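Local coordinates for protein alpha-amylase (Eisenia fetida, PDB 6M4K) that probably hydrolyses internal alpha-1,4-glucosidic linkages in starch-like polysaccharides, as a family 13 glycosidase that uses calcium and chloride, at residues Q65-V70 and Y99-L104; V70-N75 and P129-G134; T318-N323 and Y346-N351; R341-Y346 and I383-W388. All blocks are in the same frame, centred on the assembly; numbering follows the deposited sequence. Where two conformers were deposited one is given.

The contacts follow the catalytic TIM barrel from the loop after its second strand to the end of its last. Contact 1 closes the loop that runs from 65-70 through helix 81-93 to the end of the third strand, 97-102. Contact 2 takes up the chain at V70, where the first segment of contact 1 ends, and crosses it: 70-75 meets 129-134, in the long excursion between the third and fourth strands. Without touching these, contact 3 joins the entry to helix 322-334 with the chain leaving the eighth strand, 339-344. Contact 4 crosses contact 3 and shares Y346, tying that strand to the turn before helix 389-401. The two meet directly: F319 packs on S345 and I383.

Contact 1. Residues Q65-V70 and Y99-L104; sequences QRYQPV and YVDGVL
One polar bond and two apolar touches join Y67 and P69 to D101 and V103, where the loop after the second barrel strand folds against the end of the third in the TIM barrel of this alpha-amylase. The polar link runs from Y67 OH to D101 OD2, at 2.6 Å. Ring and carboxylate planes stand 61° apart; the hydroxyl reaches OD2 from above the carboxylate plane, 36° out of it, while OD2 itself lies at the edge of the ring. D101 holds its CG anti to the backbone N (chi1 -164°), which carries the carboxylate across to the tyrosine. Its other oxygen, OD1, is salt-bridged to R198 of the neighbouring strand 196-199, so both carboxylate oxygens are engaged. The apolar part belongs to V103, whose two methyls divide the work. V103 CG2 meets Y67 CD1 obliquely at 3.9 Å, and CG1 packs on the proline ring, with P69 CG at 3.6 Å. The valine thus wedges between aromatic and proline, and both cross it at about a right angle. Beyond the contact the Y67 ring meets that of H302, nearly parallel, and an acetate, probably from the crystallisation liquor, lies about 3 Å from the Y67 side chain. N105, a calcium ligand, follows the valine closely along the chain. With the hydroxyl hydrogen-bonded, the ring flanked by V103 and the whole contact buried, Y67 is probably left little freedom to turn, and D101, itself braced by R198, probably fixes where the Y67 hydroxyl lies.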
# COMPACT_ATOMS: atom_id res chain seq x y z
N GLN A 65 -12.54 -8.41 -10.17
CA GLN A 65 -13.61 -7.75 -10.92
C GLN A 65 -13.59 -6.24 -10.71
O GLN A 65 -14.01 -5.49 -11.59
CB GLN A 65 -14.98 -8.34 -10.53
CG GLN A 65 -15.46 -7.88 -9.18
CD GLN A 65 -16.76 -8.54 -8.73
OE1 GLN A 65 -17.38 -9.32 -9.47
NE2 GLN A 65 -17.18 -8.22 -7.51
N ARG A 66 -13.06 -5.78 -9.56
CA ARG A 66 -13.04 -4.35 -9.27
C ARG A 66 -11.99 -3.60 -10.08
O ARG A 66 -12.04 -2.36 -10.10
CB ARG A 66 -12.86 -4.10 -7.77
CG ARG A 66 -14.04 -4.64 -6.98
CD ARG A 66 -13.94 -4.33 -5.52
NE ARG A 66 -14.23 -2.92 -5.23
CZ ARG A 66 -14.56 -2.49 -4.02
NH1 ARG A 66 -14.65 -3.36 -3.02
NH2 ARG A 66 -14.83 -1.21 -3.80
N TYR A 67 -11.11 -4.30 -10.78
CA TYR A 67 -10.12 -3.66 -11.65
C TYR A 67 -10.56 -3.65 -13.11
O TYR A 67 -9.74 -3.39 -13.99
CB TYR A 67 -8.74 -4.29 -11.41
CG TYR A 67 -8.27 -3.90 -10.02
CD1 TYR A 67 -7.66 -2.67 -9.80
CD2 TYR A 67 -8.52 -4.72 -8.93
CE1 TYR A 67 -7.28 -2.28 -8.52
CE2 TYR A 67 -8.15 -4.33 -7.65
CZ TYR A 67 -7.53 -3.11 -7.46
OH TYR A 67 -7.18 -2.75 -6.17
N GLN A 68 -11.86 -3.87 -13.36
CA GLN A 68 -12.46 -3.78 -14.69
C GLN A 68 -13.60 -2.76 -14.64
O GLN A 68 -14.77 -3.12 -14.43
CB GLN A 68 -12.94 -5.14 -15.18
CG GLN A 68 -11.77 -6.05 -15.47
CD GLN A 68 -12.17 -7.34 -16.15
OE1 GLN A 68 -12.97 -7.33 -17.10
NE2 GLN A 68 -11.63 -8.45 -15.68
N PRO A 69 -13.30 -1.48 -14.84
CA PRO A 69 -14.35 -0.46 -14.80
C PRO A 69 -15.42 -0.68 -15.86
O PRO A 69 -15.13 -1.08 -16.99
CB PRO A 69 -13.59 0.85 -15.06
CG PRO A 69 -12.20 0.55 -14.59
CD PRO A 69 -11.95 -0.89 -14.95
N VAL A 70 -16.65 -0.37 -15.46
CA VAL A 70 -17.79 -0.34 -16.36
C VAL A 70 -18.32 1.08 -16.57
O VAL A 70 -18.74 1.43 -17.68
CB VAL A 70 -18.89 -1.30 -15.85
CG1 VAL A 70 -20.21 -1.10 -16.59
CG2 VAL A 70 -18.41 -2.75 -15.97
N TYR A 99 -7.76 7.85 0.06
CA TYR A 99 -7.12 7.78 -1.25
C TYR A 99 -7.83 6.72 -2.07
O TYR A 99 -7.94 5.56 -1.64
CB TYR A 99 -5.63 7.45 -1.10
CG TYR A 99 -4.99 8.34 -0.07
CD1 TYR A 99 -4.81 9.70 -0.30
CD2 TYR A 99 -4.66 7.85 1.18
CE1 TYR A 99 -4.26 10.52 0.67
CE2 TYR A 99 -4.11 8.66 2.16
CZ TYR A 99 -3.92 10.00 1.89
OH TYR A 99 -3.38 10.81 2.87
N VAL A 100 -8.33 7.11 -3.22
CA VAL A 100 -9.11 6.22 -4.07
C VAL A 100 -8.19 5.46 -5.01
O VAL A 100 -7.33 6.04 -5.67
CB VAL A 100 -10.16 7.02 -4.84
CG1 VAL A 100 -10.66 6.25 -6.06
CG2 VAL A 100 -11.32 7.38 -3.91
N ASP A 101 -8.39 4.14 -5.10
CA ASP A 101 -7.75 3.31 -6.11
C ASP A 101 -8.42 3.61 -7.45
O ASP A 101 -9.55 3.19 -7.72
CB ASP A 101 -7.93 1.85 -5.69
CG ASP A 101 -7.02 0.89 -6.41
OD1 ASP A 101 -6.61 1.15 -7.55
OD2 ASP A 101 -6.75 -0.20 -5.83
N GLY A 102 -7.74 4.40 -8.29
CA GLY A 102 -8.31 4.93 -9.50
C GLY A 102 -7.82 4.13 -10.69
O GLY A 102 -6.61 4.02 -10.91
N VAL A 103 -8.76 3.58 -11.45
CA VAL A 103 -8.45 2.64 -12.53
C VAL A 103 -8.75 3.35 -13.85
O VAL A 103 -9.91 3.40 -14.28
CB VAL A 103 -9.24 1.34 -12.38
CG1 VAL A 103 -8.81 0.35 -13.44
CG2 VAL A 103 -9.02 0.76 -10.98
N LEU A 104 -7.72 3.90 -14.48
CA LEU A 104 -7.88 4.77 -15.65
C LEU A 104 -7.30 4.19 -16.94
O LEU A 104 -7.56 4.75 -18.01
CB LEU A 104 -7.23 6.14 -15.39
CG LEU A 104 -7.72 6.88 -14.15
CD1 LEU A 104 -7.01 8.23 -14.05
CD2 LEU A 104 -9.23 7.07 -14.13

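Contact 2. Residues V70-N75 and P129-G134; sequences VSYTMN and PGVPYG
S71 and V131 bring their backbones to 5.2 Å between CA atoms, the two pieces running at 101° to each other. Neither is regular secondary structure: they are loops of the family 13 catalytic domain, 70-75 lying ahead of helix 81-93, the segment 129-134 in the long excursion between the third and fourth barrel strands. An ST turn shapes the first, S71 OG accepting from T73 N; the same oxygen is also bonded to E52. Two waters stitch backbone to backbone: one accepts from G130 N and donates to V70 O, the other accepts from Y72 N and donates to G130 O. V131 keeps CG1 anti to the backbone N (chi1 175°), which turns CG1 to the Y72 ring edge, 3.9 Å from CE2, and CG2 to S71 CA, at 3.8 Å. CG1 also covers one face of Y133, over the ring centre, while Y72 OH lies in plane at that ring's edge. The two tyrosines, crossing at about a right angle, both pack on V181 and E182 of helix 176-192, and their CE2 atoms lie 3.8 Å apart. Their hydroxyls close the contact: Y133 OH donates to Y72 OH at 2.9 Å.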
# COMPACT_ATOMS: atom_id res chain seq x y z
N VAL A 70 -16.65 -0.37 -15.46
CA VAL A 70 -17.79 -0.34 -16.36
C VAL A 70 -18.32 1.08 -16.57
O VAL A 70 -18.74 1.43 -17.68
CB VAL A 70 -18.89 -1.30 -15.85
CG1 VAL A 70 -20.21 -1.10 -16.59
CG2 VAL A 70 -18.41 -2.75 -15.97
N SER A 71 -18.26 1.91 -15.54
CA SER A 71 -18.57 3.33 -15.68
C SER A 71 -17.91 4.07 -14.52
O SER A 71 -17.19 3.47 -13.71
CB SER A 71 -20.08 3.59 -15.71
OG SER A 71 -20.60 3.65 -14.40
N TYR A 72 -18.16 5.37 -14.44
CA TYR A 72 -17.64 6.19 -13.35
C TYR A 72 -18.72 6.60 -12.36
O TYR A 72 -18.51 7.52 -11.56
CB TYR A 72 -16.83 7.37 -13.89
CG TYR A 72 -15.73 6.93 -14.83
CD1 TYR A 72 -14.59 6.29 -14.36
CD2 TYR A 72 -15.85 7.13 -16.21
CE1 TYR A 72 -13.59 5.86 -15.23
CE2 TYR A 72 -14.86 6.71 -17.08
CZ TYR A 72 -13.72 6.09 -16.60
OH TYR A 72 -12.75 5.68 -17.48
N THR A 73 -19.88 5.94 -12.37
CA THR A 73 -20.78 6.07 -11.24
C THR A 73 -20.14 5.41 -10.02
O THR A 73 -19.10 4.76 -10.12
CB THR A 73 -22.15 5.48 -11.53
OG1 THR A 73 -22.08 4.04 -11.54
CG2 THR A 73 -22.67 5.98 -12.88
N MET A 74 -20.75 5.59 -8.85
CA MET A 74 -20.08 5.32 -7.58
C MET A 74 -20.82 4.30 -6.72
O MET A 74 -20.83 4.40 -5.50
CB MET A 74 -19.82 6.62 -6.84
CG MET A 74 -18.70 7.43 -7.49
SD MET A 74 -17.09 6.63 -7.29
CE MET A 74 -16.89 6.89 -5.53
N ASN A 75 -21.38 3.28 -7.35
CA ASN A 75 -21.96 2.14 -6.65
C ASN A 75 -21.09 0.92 -6.94
O ASN A 75 -20.96 0.52 -8.11
CB ASN A 75 -23.39 1.90 -7.15
CG ASN A 75 -24.19 1.00 -6.24
OD1 ASN A 75 -23.85 0.76 -5.08
ND2 ASN A 75 -25.31 0.50 -6.77
N PRO A 129 -22.00 2.19 -22.30
CA PRO A 129 -22.98 3.29 -22.36
C PRO A 129 -23.11 4.09 -21.08
O PRO A 129 -23.68 5.18 -21.12
CB PRO A 129 -24.29 2.57 -22.71
CG PRO A 129 -23.87 1.29 -23.36
CD PRO A 129 -22.61 0.89 -22.64
N GLY A 130 -22.60 3.59 -19.95
CA GLY A 130 -22.66 4.36 -18.72
C GLY A 130 -21.66 5.49 -18.63
O GLY A 130 -21.76 6.31 -17.71
N VAL A 131 -20.71 5.56 -19.56
CA VAL A 131 -19.70 6.61 -19.55
C VAL A 131 -20.14 7.89 -20.30
O VAL A 131 -20.25 8.94 -19.67
CB VAL A 131 -18.30 6.07 -19.95
CG1 VAL A 131 -17.31 7.20 -20.05
CG2 VAL A 131 -17.83 5.01 -18.96
N PRO A 132 -20.41 7.81 -21.62
CA PRO A 132 -20.27 6.70 -22.57
C PRO A 132 -18.89 6.65 -23.25
O PRO A 132 -18.28 7.71 -23.52
CB PRO A 132 -21.35 7.01 -23.61
CG PRO A 132 -21.34 8.51 -23.68
CD PRO A 132 -21.06 8.98 -22.26
N TYR A 133 -18.42 5.44 -23.53
CA TYR A 133 -17.28 5.19 -24.39
C TYR A 133 -17.70 4.26 -25.52
O TYR A 133 -18.53 3.37 -25.31
CB TYR A 133 -16.16 4.45 -23.65
CG TYR A 133 -15.31 5.22 -22.65
CD1 TYR A 133 -14.82 6.49 -22.92
CD2 TYR A 133 -14.93 4.61 -21.45
CE1 TYR A 133 -14.00 7.16 -22.00
CE2 TYR A 133 -14.12 5.25 -20.53
CZ TYR A 133 -13.66 6.52 -20.82
OH TYR A 133 -12.84 7.17 -19.92
N GLY A 134 -17.08 4.44 -26.69
CA GLY A 134 -17.19 3.52 -27.80
C GLY A 134 -15.81 3.22 -28.37
O GLY A 134 -14.80 3.64 -27.81
O HOH W 1 -21.10 1.35 -19.21
O HOH W 2 -19.93 7.29 -15.76

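Contact 3. Residues T318-N323 and Y346-N351; sequences TFFEAN and YNWPRN. With SO4 (sulfate ion), chain F.
R350 runs out extended, CG anti to the backbone N, and then bends at chi3 (75°), which swings its guanidinium flat over the ring of F320. Ring and guanidinium planes are 17° apart, with CZ 4.1 Å from the ring centroid: a cation-pi stack, extended by a CH-pi touch from CD. F319 CE1 covers the opposite face, over the centre, so F320 is sandwiched. Its edge, at CE2, points into the face of W348 in a T-shaped pair, centroids 5.4 Å apart and planes at 86°. F319 reaches the same side of the indole obliquely, its CZ 3.9 Å from W348 CZ3, and meets N347 OD1 at its ring edge; N347 ND2 is hydrogen-bonded to G380 O. The charge of R350 is answered by E321, though weakly: NH1 to OE2 is a long 3.5 Å salt bridge. A water does the closer work, donating to E321 OE2 at 2.6 Å and accepting from R350 NH2. E321 OE1 turns back to accept from T318 N at 2.9 Å. A leucine in place of R350 has no guanidinium, which would probably leave E321 OE2 without a cationic mate and one face of F320 less fully covered. The indole N-H of W348 is bonded to D357. E321 is the N-cap of helix 322-334, where a sulfate, probably from the crystallisation liquor, accepts from N323 N at 3.0 Å and from M324 N. The contact therefore joins the start of this helix, which precedes the eighth barrel strand, 339-344, to the chain just after that strand, ahead of strand 352-353.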
# COMPACT_ATOMS: atom_id res chain seq x y z
N THR A 318 4.28 -11.74 3.57
CA THR A 318 2.86 -11.49 3.75
C THR A 318 2.45 -12.03 5.10
O THR A 318 3.24 -12.63 5.82
CB THR A 318 2.04 -12.20 2.67
OG1 THR A 318 2.02 -13.61 2.96
CG2 THR A 318 2.63 -12.00 1.30
N PHE A 319 1.17 -11.85 5.44
CA PHE A 319 0.66 -12.37 6.71
C PHE A 319 0.79 -13.89 6.81
O PHE A 319 0.73 -14.42 7.93
CB PHE A 319 -0.80 -11.93 6.94
CG PHE A 319 -1.80 -12.56 6.01
CD1 PHE A 319 -2.41 -13.77 6.34
CD2 PHE A 319 -2.15 -11.95 4.83
CE1 PHE A 319 -3.33 -14.35 5.50
CE2 PHE A 319 -3.08 -12.53 3.97
CZ PHE A 319 -3.67 -13.74 4.32
N PHE A 320 0.97 -14.60 5.69
CA PHE A 320 1.22 -16.04 5.76
C PHE A 320 2.59 -16.36 6.35
O PHE A 320 2.81 -17.49 6.80
CB PHE A 320 1.06 -16.67 4.37
CG PHE A 320 -0.37 -16.89 3.95
CD1 PHE A 320 -1.12 -17.91 4.52
CD2 PHE A 320 -0.95 -16.11 2.96
CE1 PHE A 320 -2.43 -18.12 4.13
CE2 PHE A 320 -2.26 -16.32 2.57
CZ PHE A 320 -3.00 -17.33 3.15
N GLU A 321 3.53 -15.40 6.34
CA GLU A 321 4.82 -15.56 6.98
C GLU A 321 4.91 -14.52 8.09
O GLU A 321 5.75 -13.61 8.04
CB GLU A 321 5.95 -15.38 5.96
CG GLU A 321 5.88 -16.32 4.75
CD GLU A 321 4.92 -15.85 3.66
OE1 GLU A 321 4.81 -14.62 3.44
OE2 GLU A 321 4.24 -16.71 3.04
N ALA A 322 4.05 -14.65 9.10
CA ALA A 322 3.75 -13.52 9.98
C ALA A 322 4.97 -13.04 10.75
O ALA A 322 5.15 -11.83 10.93
CB ALA A 322 2.62 -13.91 10.94
N ASN A 323 5.81 -13.96 11.24
CA ASN A 323 6.93 -13.53 12.06
C ASN A 323 7.92 -12.70 11.25
O ASN A 323 8.35 -11.63 11.68
CB ASN A 323 7.63 -14.74 12.70
CG ASN A 323 8.48 -14.35 13.88
OD1 ASN A 323 8.02 -13.66 14.79
ND2 ASN A 323 9.74 -14.77 13.87
N TYR A 346 -7.48 -9.90 3.82
CA TYR A 346 -8.38 -10.97 4.23
C TYR A 346 -7.74 -12.32 3.92
O TYR A 346 -6.88 -12.45 3.05
CB TYR A 346 -9.75 -10.83 3.56
CG TYR A 346 -9.78 -10.88 2.04
CD1 TYR A 346 -9.70 -12.10 1.37
CD2 TYR A 346 -9.94 -9.72 1.28
CE1 TYR A 346 -9.76 -12.16 -0.01
CE2 TYR A 346 -10.00 -9.78 -0.11
CZ TYR A 346 -9.92 -11.00 -0.75
OH TYR A 346 -10.00 -11.05 -2.11
N ASN A 347 -8.20 -13.34 4.65
CA ASN A 347 -7.75 -14.70 4.43
C ASN A 347 -8.47 -15.33 3.25
O ASN A 347 -9.62 -15.00 2.95
CB ASN A 347 -8.02 -15.51 5.70
CG ASN A 347 -7.13 -16.74 5.83
OD1 ASN A 347 -6.24 -16.97 5.01
ND2 ASN A 347 -7.36 -17.52 6.88
N TRP A 348 -7.80 -16.24 2.58
CA TRP A 348 -8.40 -16.99 1.49
C TRP A 348 -7.66 -18.31 1.38
O TRP A 348 -6.58 -18.46 1.95
CB TRP A 348 -8.34 -16.20 0.16
CG TRP A 348 -7.02 -16.27 -0.57
CD1 TRP A 348 -6.69 -17.12 -1.61
CD2 TRP A 348 -5.86 -15.46 -0.34
NE1 TRP A 348 -5.40 -16.88 -2.02
CE2 TRP A 348 -4.87 -15.87 -1.26
CE3 TRP A 348 -5.56 -14.42 0.55
CZ2 TRP A 348 -3.61 -15.28 -1.31
CZ3 TRP A 348 -4.29 -13.83 0.50
CH2 TRP A 348 -3.34 -14.28 -0.43
N PRO A 349 -8.27 -19.33 0.69
CA PRO A 349 -7.62 -20.66 0.67
C PRO A 349 -6.47 -20.73 -0.32
O PRO A 349 -6.51 -21.41 -1.36
CB PRO A 349 -8.79 -21.58 0.28
CG PRO A 349 -9.63 -20.73 -0.61
CD PRO A 349 -9.59 -19.35 0.02
N ARG A 350 -5.39 -19.99 -0.01
CA ARG A 350 -4.21 -20.00 -0.87
C ARG A 350 -3.75 -21.44 -1.09
O ARG A 350 -3.63 -22.21 -0.14
CB ARG A 350 -3.09 -19.19 -0.21
CG ARG A 350 -1.87 -18.97 -1.12
CD ARG A 350 -0.73 -18.25 -0.41
NE ARG A 350 -0.07 -19.17 0.50
CZ ARG A 350 1.10 -18.94 1.10
NH1 ARG A 350 1.73 -17.79 0.90
NH2 ARG A 350 1.63 -19.86 1.89
N ASN A 351 -3.49 -21.78 -2.35
CA ASN A 351 -3.29 -23.18 -2.73
C ASN A 351 -2.27 -23.20 -3.87
O ASN A 351 -2.64 -23.15 -5.05
CB ASN A 351 -4.62 -23.80 -3.15
CG ASN A 351 -4.51 -25.27 -3.42
OD1 ASN A 351 -4.17 -26.04 -2.53
ND2 ASN A 351 -4.79 -25.67 -4.65
S SO4 F . 7.16 -17.21 9.70
O1 SO4 F . 7.69 -15.93 9.22
O2 SO4 F . 8.26 -17.97 10.28
O3 SO4 F . 6.14 -16.94 10.71
O4 SO4 F . 6.57 -17.95 8.59
O HOH W 3 1.03 -15.02 0.40
O HOH W 4 3.76 -19.21 3.62

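Contact 4. Residues R341-Y346 and I383-W388; sequences RLMSSY and ICEHRW
S345 O is gripped twice, by I383 N at 2.9 Å and by a water at 2.8 Å that also accepts from C384 N and bonds to S344 OG. The site lies at the end of the eighth strand of the TIM barrel, against which the short 3-10 turn 385-387 packs just ahead of helix 389-401. E385 holds the other polar atoms of S345. A bend at chi2 (94°) folds its carboxylate back onto S345, where OE1 takes the backbone N-H at 2.8 Å and OE2, through its syn lone pair, the hydroxyl OG at 2.6 Å. That hydroxyl is also bonded to Q305. With an alanine here both carboxylate oxygens are gone, which is likely to leave the buried S345 N and the S345 OG proton without their acceptors. One residue earlier, S344 OG meets H386 ND1 at 2.8 Å, at the edge of the imidazole, whose NE2 is bonded to E33. C384, just before the turn, is disulfide-bonded to C377. I383 lays CB and CG1 against the S345 carbonyl. At the turn's end W388 folds back, its NE1 giving a 3.1 Å bond to I383 O from 37° above the carbonyl plane.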
# COMPACT_ATOMS: atom_id res chain seq x y z
N ARG A 341 2.95 2.58 3.43
CA ARG A 341 1.60 2.04 3.39
C ARG A 341 1.65 0.61 3.94
O ARG A 341 2.51 -0.19 3.54
CB ARG A 341 1.08 2.02 1.95
CG ARG A 341 -0.33 1.47 1.81
CD ARG A 341 -0.76 1.33 0.36
NE ARG A 341 0.05 0.32 -0.34
CZ ARG A 341 0.14 0.20 -1.66
NH1 ARG A 341 -0.52 1.02 -2.46
NH2 ARG A 341 0.91 -0.74 -2.20
N LEU A 342 0.75 0.30 4.87
CA LEU A 342 0.58 -1.06 5.37
C LEU A 342 -0.60 -1.73 4.67
O LEU A 342 -1.69 -1.15 4.60
CB LEU A 342 0.31 -1.07 6.87
CG LEU A 342 1.28 -0.34 7.80
CD1 LEU A 342 0.99 -0.67 9.25
CD2 LEU A 342 2.72 -0.68 7.47
N MET A 343 -0.38 -2.94 4.18
CA MET A 343 -1.47 -3.75 3.68
C MET A 343 -2.37 -4.20 4.83
O MET A 343 -1.91 -4.46 5.94
CB MET A 343 -0.87 -4.98 2.99
CG MET A 343 -1.89 -5.95 2.40
SD MET A 343 -2.84 -5.13 1.12
CE MET A 343 -4.06 -6.41 0.80
N SER A 344 -3.67 -4.29 4.56
CA SER A 344 -4.61 -4.92 5.48
C SER A 344 -5.45 -5.91 4.68
O SER A 344 -6.14 -5.52 3.73
CB SER A 344 -5.50 -3.89 6.19
OG SER A 344 -6.10 -4.48 7.33
N SER A 345 -5.35 -7.19 5.05
CA SER A 345 -5.75 -8.29 4.18
C SER A 345 -6.95 -9.06 4.71
O SER A 345 -7.34 -8.96 5.87
CB SER A 345 -4.60 -9.29 4.05
OG SER A 345 -3.39 -8.64 3.71
N TYR A 346 -7.48 -9.90 3.82
CA TYR A 346 -8.38 -10.97 4.23
C TYR A 346 -7.74 -12.32 3.92
O TYR A 346 -6.88 -12.45 3.05
CB TYR A 346 -9.75 -10.83 3.56
CG TYR A 346 -9.78 -10.88 2.04
CD1 TYR A 346 -9.70 -12.10 1.37
CD2 TYR A 346 -9.94 -9.72 1.28
CE1 TYR A 346 -9.76 -12.16 -0.01
CE2 TYR A 346 -10.00 -9.78 -0.11
CZ TYR A 346 -9.92 -11.00 -0.75
OH TYR A 346 -10.00 -11.05 -2.11
N ILE A 383 -7.68 -10.27 8.41
CA ILE A 383 -6.37 -10.34 9.04
C ILE A 383 -6.09 -9.11 9.90
O ILE A 383 -5.52 -9.21 10.99
CB ILE A 383 -5.28 -10.56 7.97
CG1 ILE A 383 -5.62 -11.78 7.10
CG2 ILE A 383 -3.89 -10.67 8.61
CD1 ILE A 383 -5.79 -13.11 7.89
N CYS A 384 -6.44 -7.93 9.39
CA CYS A 384 -6.29 -6.66 10.11
C CYS A 384 -4.87 -6.40 10.60
O CYS A 384 -4.65 -6.08 11.77
CB CYS A 384 -7.29 -6.56 11.27
SG CYS A 384 -9.01 -6.57 10.75
N GLU A 385 -3.90 -6.54 9.70
CA GLU A 385 -2.50 -6.30 10.05
C GLU A 385 -2.29 -4.95 10.74
O GLU A 385 -1.44 -4.82 11.61
CB GLU A 385 -1.61 -6.34 8.80
CG GLU A 385 -1.47 -7.71 8.13
CD GLU A 385 -2.46 -7.93 7.01
OE1 GLU A 385 -3.66 -7.63 7.18
OE2 GLU A 385 -2.03 -8.40 5.94
N HIS A 386 -3.03 -3.93 10.31
CA HIS A 386 -2.85 -2.60 10.88
C HIS A 386 -3.25 -2.54 12.34
O HIS A 386 -2.82 -1.62 13.05
CB HIS A 386 -3.64 -1.58 10.07
CG HIS A 386 -5.12 -1.75 10.18
ND1 HIS A 386 -5.81 -2.77 9.57
CD2 HIS A 386 -6.04 -1.03 10.87
CE1 HIS A 386 -7.09 -2.67 9.86
NE2 HIS A 386 -7.26 -1.63 10.65
N ARG A 387 -4.05 -3.50 12.81
CA ARG A 387 -4.42 -3.64 14.21
C ARG A 387 -3.52 -4.58 15.00
O ARG A 387 -3.76 -4.79 16.20
CB ARG A 387 -5.87 -4.10 14.35
CG ARG A 387 -6.94 -3.08 13.96
CD ARG A 387 -8.19 -3.33 14.79
NE ARG A 387 -9.31 -2.48 14.44
CZ ARG A 387 -10.35 -2.29 15.25
NH1 ARG A 387 -10.37 -2.89 16.44
NH2 ARG A 387 -11.36 -1.51 14.89
N TRP A 388 -2.50 -5.19 14.38
CA TRP A 388 -1.55 -5.98 15.15
C TRP A 388 -0.72 -5.05 16.02
O TRP A 388 -0.24 -4.02 15.55
CB TRP A 388 -0.62 -6.75 14.22
CG TRP A 388 -1.25 -7.80 13.35
CD1 TRP A 388 -2.57 -8.09 13.22
CD2 TRP A 388 -0.55 -8.70 12.49
NE1 TRP A 388 -2.75 -9.13 12.32
CE2 TRP A 388 -1.51 -9.52 11.86
CE3 TRP A 388 0.80 -8.90 12.19
CZ2 TRP A 388 -1.16 -10.52 10.96
CZ3 TRP A 388 1.14 -9.89 11.29
CH2 TRP A 388 0.16 -10.68 10.68
O HOH W 5 -8.07 -6.59 7.19